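Imidazolonepropionase (Unidentified, PDB 2Q09) catalyses the hydrolytic ring opening of imidazolone-5-propanoate to N-formimidoyl-L-glutamate, the third step of histidine degradation. Local coordinates at residues Y24-P29 with C380-E385; L10-A15 with K62-G67. All coordinates share one frame; numbering follows the deposited sequence.

Both contacts lie about 23 Å from the chain centre, consistent with the small beta-rich domain that accompanies the barrel in amidohydrolases, and away from the iron and inhibitor. Contact 2 is the buried one: strands 12-14 and 63-66 pair in parallel through backbone hydrogen bonds, with Thr13 and Leu63 on one face, Pro14 and Val64 on the other. Contact 1 is partly buried, a meeting of two loops that relies on ring packing between Tyr24, His382 and Pro383, with exposed Leu26 and His382 at its margin. The centres of contacts 1 and 2 are about 7 Å apart. A probable hydrogen bond from Leu27 N to Pro14 O (2.9 Å) joins them, and Leu26 CD2 packs against Ala15.

Contact 1: Y24-P29 with C380-E385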
loop_
_atom_site.group_PDB
_atom_site.type_symbol
_atom_site.label_atom_id
_atom_site.label_comp_id
_atom_site.label_asym_id
_atom_site.label_seq_id
_atom_site.Cartn_x
_atom_site.Cartn_y
_atom_site.Cartn_z
ATOM N N TYR A 24 15.176 14.853 1.706
ATOM C CA TYR A 24 14.488 14.567 0.446
ATOM C C TYR A 24 15.426 14.270 -0.715
ATOM O O TYR A 24 14.973 13.936 -1.812
ATOM C CB TYR A 24 13.615 15.760 0.053
ATOM C CG TYR A 24 12.475 16.033 1.000
ATOM C CD1 TYR A 24 11.313 15.258 0.966
ATOM C CD2 TYR A 24 12.549 17.072 1.935
ATOM C CE1 TYR A 24 10.253 15.511 1.834
ATOM C CE2 TYR A 24 11.498 17.330 2.811
ATOM C CZ TYR A 24 10.354 16.547 2.751
ATOM O OH TYR A 24 9.305 16.793 3.601
ATOM N N GLY A 25 16.728 14.400 -0.483
ATOM C CA GLY A 25 17.670 14.168 -1.560
ATOM C C GLY A 25 17.446 15.180 -2.671
ATOM O O GLY A 25 17.570 14.849 -3.849
ATOM N N LEU A 26 17.102 16.413 -2.295
ATOM C CA LEU A 26 16.856 17.482 -3.266
ATOM C C LEU A 26 18.165 17.938 -3.899
ATOM O O LEU A 26 19.180 18.063 -3.209
ATOM C CB LEU A 26 16.196 18.687 -2.588
ATOM C CG LEU A 26 14.671 18.763 -2.486
ATOM C CD1 LEU A 26 14.286 19.894 -1.553
ATOM C CD2 LEU A 26 14.067 18.983 -3.878
ATOM N N LEU A 27 18.131 18.193 -5.203
ATOM C CA LEU A 27 19.315 18.636 -5.940
ATOM C C LEU A 27 19.007 19.902 -6.731
ATOM O O LEU A 27 17.847 20.331 -6.819
ATOM C CB LEU A 27 19.764 17.554 -6.921
ATOM C CG LEU A 27 19.930 16.114 -6.425
ATOM C CD1 LEU A 27 20.207 15.219 -7.622
ATOM C CD2 LEU A 27 21.068 16.017 -5.415
ATOM N N GLU A 28 20.055 20.491 -7.306
ATOM C CA GLU A 28 19.914 21.687 -8.125
ATOM C C GLU A 28 19.143 21.251 -9.367
ATOM O O GLU A 28 18.969 20.063 -9.599
ATOM C CB GLU A 28 21.298 22.205 -8.539
ATOM C CG GLU A 28 22.105 21.194 -9.359
ATOM C CD GLU A 28 23.502 21.676 -9.685
ATOM O OE1 GLU A 28 23.630 22.724 -10.344
ATOM O OE2 GLU A 28 24.470 21.005 -9.281
ATOM N N PRO A 29 18.674 22.203 -10.183
ATOM C CA PRO A 29 17.929 21.846 -11.395
ATOM C C PRO A 29 18.690 20.838 -12.259
ATOM O O PRO A 29 19.904 20.954 -12.452
ATOM C CB PRO A 29 17.749 23.190 -12.089
ATOM C CG PRO A 29 17.624 24.133 -10.938
ATOM C CD PRO A 29 18.723 23.665 -10.008
ATOM N N CYS A 380 3.758 22.688 -6.810
ATOM C CA CYS A 380 4.073 23.247 -5.501
ATOM C C CYS A 380 5.592 23.347 -5.355
ATOM O O CYS A 380 6.345 22.603 -5.985
ATOM C CB CYS A 380 3.445 22.423 -4.366
ATOM S SG CYS A 380 3.750 20.655 -4.394
ATOM N N GLY A 381 6.037 24.278 -4.522
ATOM C CA GLY A 381 7.461 24.508 -4.369
ATOM C C GLY A 381 8.357 23.553 -3.607
ATOM O O GLY A 381 9.494 23.323 -4.014
ATOM N N HIS A 382 7.854 22.982 -2.522
ATOM C CA HIS A 382 8.677 22.107 -1.703
ATOM C C HIS A 382 7.953 20.789 -1.396
ATOM O O HIS A 382 6.737 20.768 -1.212
ATOM C CB HIS A 382 9.028 22.866 -0.423
ATOM C CG HIS A 382 10.092 22.222 0.404
ATOM N ND1 HIS A 382 9.837 21.171 1.259
ATOM C CD2 HIS A 382 11.412 22.494 0.524
ATOM C CE1 HIS A 382 10.954 20.826 1.873
ATOM N NE2 HIS A 382 11.927 21.613 1.445
ATOM N N PRO A 383 8.695 19.666 -1.343
ATOM C CA PRO A 383 8.082 18.367 -1.060
ATOM C C PRO A 383 7.375 18.255 0.295
ATOM O O PRO A 383 6.475 17.426 0.462
ATOM C CB PRO A 383 9.253 17.394 -1.208
ATOM C CG PRO A 383 10.437 18.227 -0.814
ATOM C CD PRO A 383 10.148 19.529 -1.527
ATOM N N ALA A 384 7.785 19.073 1.258
ATOM C CA ALA A 384 7.153 19.049 2.574
ATOM C C ALA A 384 5.653 19.311 2.423
ATOM O O ALA A 384 4.836 18.844 3.225
ATOM C CB ALA A 384 7.780 20.118 3.489
ATOM N N GLU A 385 5.290 20.061 1.387
ATOM C CA GLU A 385 3.890 20.388 1.163
ATOM C C GLU A 385 3.009 19.181 0.811
ATOM O O GLU A 385 1.790 19.224 0.989
ATOM C CB GLU A 385 3.756 21.455 0.070
ATOM C CG GLU A 385 2.303 21.806 -0.205
ATOM C CD GLU A 385 2.120 23.143 -0.891
ATOM O OE1 GLU A 385 0.956 23.492 -1.164
ATOM O OE2 GLU A 385 3.120 23.848 -1.156
#
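Aromatic packing dominates the meeting of Tyr24 with His382 and Pro383. Pro383 CG sits over the centre of one face of the Tyr24 ring, 3.5 Å from the centroid and 10° off the normal, a CH-pi contact. The imidazole of His382 turns its edge toward the phenol in an offset edge-to-face pair, planes at 90° and centroids 5.5 Å apart; its CE1 lies 3.7 Å from Tyr24 CE2. Chi1 of -65° sets Tyr24 CG beside its own backbone N and anti to the carbonyl carbon. Apolar contacts extend the patch: Leu26 CD1 meets Pro383 CD tip to tip at 4.2 Å, and Tyr24 CZ lies 4.5 Å from Ala384 CB. The polar bonds lie within 380-385. Ala384 N donates to His382 ND1 (2.9 Å), a cap before helix 385-388 that fixes the imidazole's rotation, and Glu385 N to His382 O closes a type I turn. Around this, Tyr24 also packs on Pro343, Val344 and Met347 of helix 343-349, while Leu26 and Pro383 both touch Leu63, so the contact borders that helix on the Tyr24 side and strand 63-73 on the Leu26 and Pro383 side.

Contact 2: L10-A15 with K62-G67; sequences LNVTPA and KLVTPG
The peptide carbonyls of Lys62 and Thr13 are the flat groups here, and each takes its donor well out of its plane: Thr13 N binds Lys62 O at 3.0 Å, and Val64 N binds Thr13 O. The third bond differs, Ala15 N approaching Val64 O (2.8 Å) nearly along the C=O axis. Leu63 CA adds a CA-H...O contact of 3.3 Å to Thr13 O. These bonds set a parallel pairing, Thr13 beside Leu63 and Pro14 beside Val64. On the Pro14 face, chi1 of 59° puts Val64 CG1 between its backbone N and carbonyl carbon, where it packs 3.6 Å from Val12 CB and 3.7 Å from Pro14 CB. On the Leu63 side, CD1 reaches Ala15 CB at 3.8 Å. Thr65 OG1 donates to Pro66 O and is hydrogen-bonded to Trp378 NE1, while its CG2 lies 3.9 Å from Ala15 CB. An alanine in place of Thr65 would probably leave Pro66 O and the indole N-H without this partner and open a gap beside Ala15. Asn11 and Val12 form a G1 bulge facing His30 of strand 30-35, whereas Val64 and Thr65 pack against strand 375-378, and strand 63-73 runs on to the iron ligand His72.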
loop_
_atom_site.group_PDB
_atom_site.type_symbol
_atom_site.label_atom_id
_atom_site.label_comp_id
_atom_site.label_asym_id
_atom_site.label_seq_id
_atom_site.Cartn_x
_atom_site.Cartn_y
_atom_site.Cartn_z
ATOM N N LEU A 10 13.434 18.888 -19.127
ATOM C CA LEU A 10 14.434 19.896 -18.802
ATOM C C LEU A 10 14.042 20.753 -17.606
ATOM O O LEU A 10 12.860 20.958 -17.326
ATOM C CB LEU A 10 14.677 20.807 -20.007
ATOM C CG LEU A 10 15.308 20.191 -21.259
ATOM C CD1 LEU A 10 15.273 21.201 -22.394
ATOM C CD2 LEU A 10 16.740 19.762 -20.961
ATOM N N ASN A 11 15.059 21.260 -16.919
ATOM C CA ASN A 11 14.883 22.122 -15.765
ATOM C C ASN A 11 13.936 21.610 -14.687
ATOM O O ASN A 11 12.968 22.280 -14.339
ATOM C CB ASN A 11 14.437 23.514 -16.223
ATOM C CG ASN A 11 15.456 24.176 -17.133
ATOM O OD1 ASN A 11 16.631 24.278 -16.791
ATOM N ND2 ASN A 11 15.012 24.628 -18.300
ATOM N N VAL A 12 14.212 20.423 -14.169
ATOM C CA VAL A 12 13.402 19.876 -13.089
ATOM C C VAL A 12 14.224 19.984 -11.807
ATOM O O VAL A 12 15.440 19.792 -11.832
ATOM C CB VAL A 12 13.049 18.388 -13.310
ATOM C CG1 VAL A 12 12.085 18.245 -14.476
ATOM C CG2 VAL A 12 14.303 17.579 -13.538
ATOM N N THR A 13 13.567 20.324 -10.701
ATOM C CA THR A 13 14.232 20.410 -9.402
ATOM C C THR A 13 13.887 19.079 -8.742
ATOM O O THR A 13 12.838 18.928 -8.122
ATOM C CB THR A 13 13.675 21.565 -8.560
ATOM O OG1 THR A 13 13.824 22.793 -9.284
ATOM C CG2 THR A 13 14.422 21.660 -7.234
ATOM N N PRO A 14 14.792 18.100 -8.851
ATOM C CA PRO A 14 14.616 16.759 -8.304
ATOM C C PRO A 14 14.742 16.503 -6.812
ATOM O O PRO A 14 15.750 16.831 -6.194
ATOM C CB PRO A 14 15.640 15.950 -9.087
ATOM C CG PRO A 14 16.796 16.906 -9.116
ATOM C CD PRO A 14 16.123 18.232 -9.474
ATOM N N ALA A 15 13.688 15.925 -6.248
ATOM C CA ALA A 15 13.682 15.513 -4.849
ATOM C C ALA A 15 13.860 14.023 -5.105
ATOM O O ALA A 15 12.882 13.290 -5.221
ATOM C CB ALA A 15 12.317 15.781 -4.204
ATOM N N LYS A 62 10.190 23.308 -12.031
ATOM C CA LYS A 62 9.188 22.641 -11.190
ATOM C C LYS A 62 9.790 21.454 -10.452
ATOM O O LYS A 62 10.649 20.736 -10.968
ATOM C CB LYS A 62 8.008 22.104 -12.005
ATOM C CG LYS A 62 7.346 23.058 -12.973
ATOM C CD LYS A 62 6.407 24.043 -12.315
ATOM C CE LYS A 62 5.369 24.516 -13.335
ATOM N NZ LYS A 62 5.988 24.943 -14.614
ATOM N N LEU A 63 9.295 21.234 -9.243
ATOM C CA LEU A 63 9.736 20.132 -8.404
ATOM C C LEU A 63 9.325 18.782 -9.004
ATOM O O LEU A 63 8.196 18.622 -9.483
ATOM C CB LEU A 63 9.091 20.271 -7.027
ATOM C CG LEU A 63 9.133 19.060 -6.097
ATOM C CD1 LEU A 63 10.557 18.852 -5.573
ATOM C CD2 LEU A 63 8.158 19.307 -4.923
ATOM N N VAL A 64 10.232 17.811 -8.970
ATOM C CA VAL A 64 9.916 16.477 -9.463
ATOM C C VAL A 64 10.253 15.472 -8.367
ATOM O O VAL A 64 11.252 15.615 -7.667
ATOM C CB VAL A 64 10.689 16.144 -10.764
ATOM C CG1 VAL A 64 12.191 16.228 -10.527
ATOM C CG2 VAL A 64 10.313 14.760 -11.249
ATOM N N THR A 65 9.404 14.467 -8.210
ATOM C CA THR A 65 9.606 13.446 -7.187
ATOM C C THR A 65 9.244 12.087 -7.779
ATOM O O THR A 65 8.657 11.997 -8.846
ATOM C CB THR A 65 8.669 13.633 -5.970
ATOM O OG1 THR A 65 7.330 13.306 -6.356
ATOM C CG2 THR A 65 8.696 15.073 -5.485
ATOM N N PRO A 66 9.599 11.007 -7.083
ATOM C CA PRO A 66 9.260 9.670 -7.582
ATOM C C PRO A 66 7.734 9.569 -7.464
ATOM O O PRO A 66 7.125 10.370 -6.735
ATOM C CB PRO A 66 9.914 8.741 -6.575
ATOM C CG PRO A 66 11.093 9.530 -6.078
ATOM C CD PRO A 66 10.483 10.921 -5.911
ATOM N N GLY A 67 7.115 8.639 -8.189
ATOM C CA GLY A 67 5.672 8.496 -8.098
ATOM C C GLY A 67 5.352 7.973 -6.712
ATOM O O GLY A 67 6.149 7.225 -6.147
#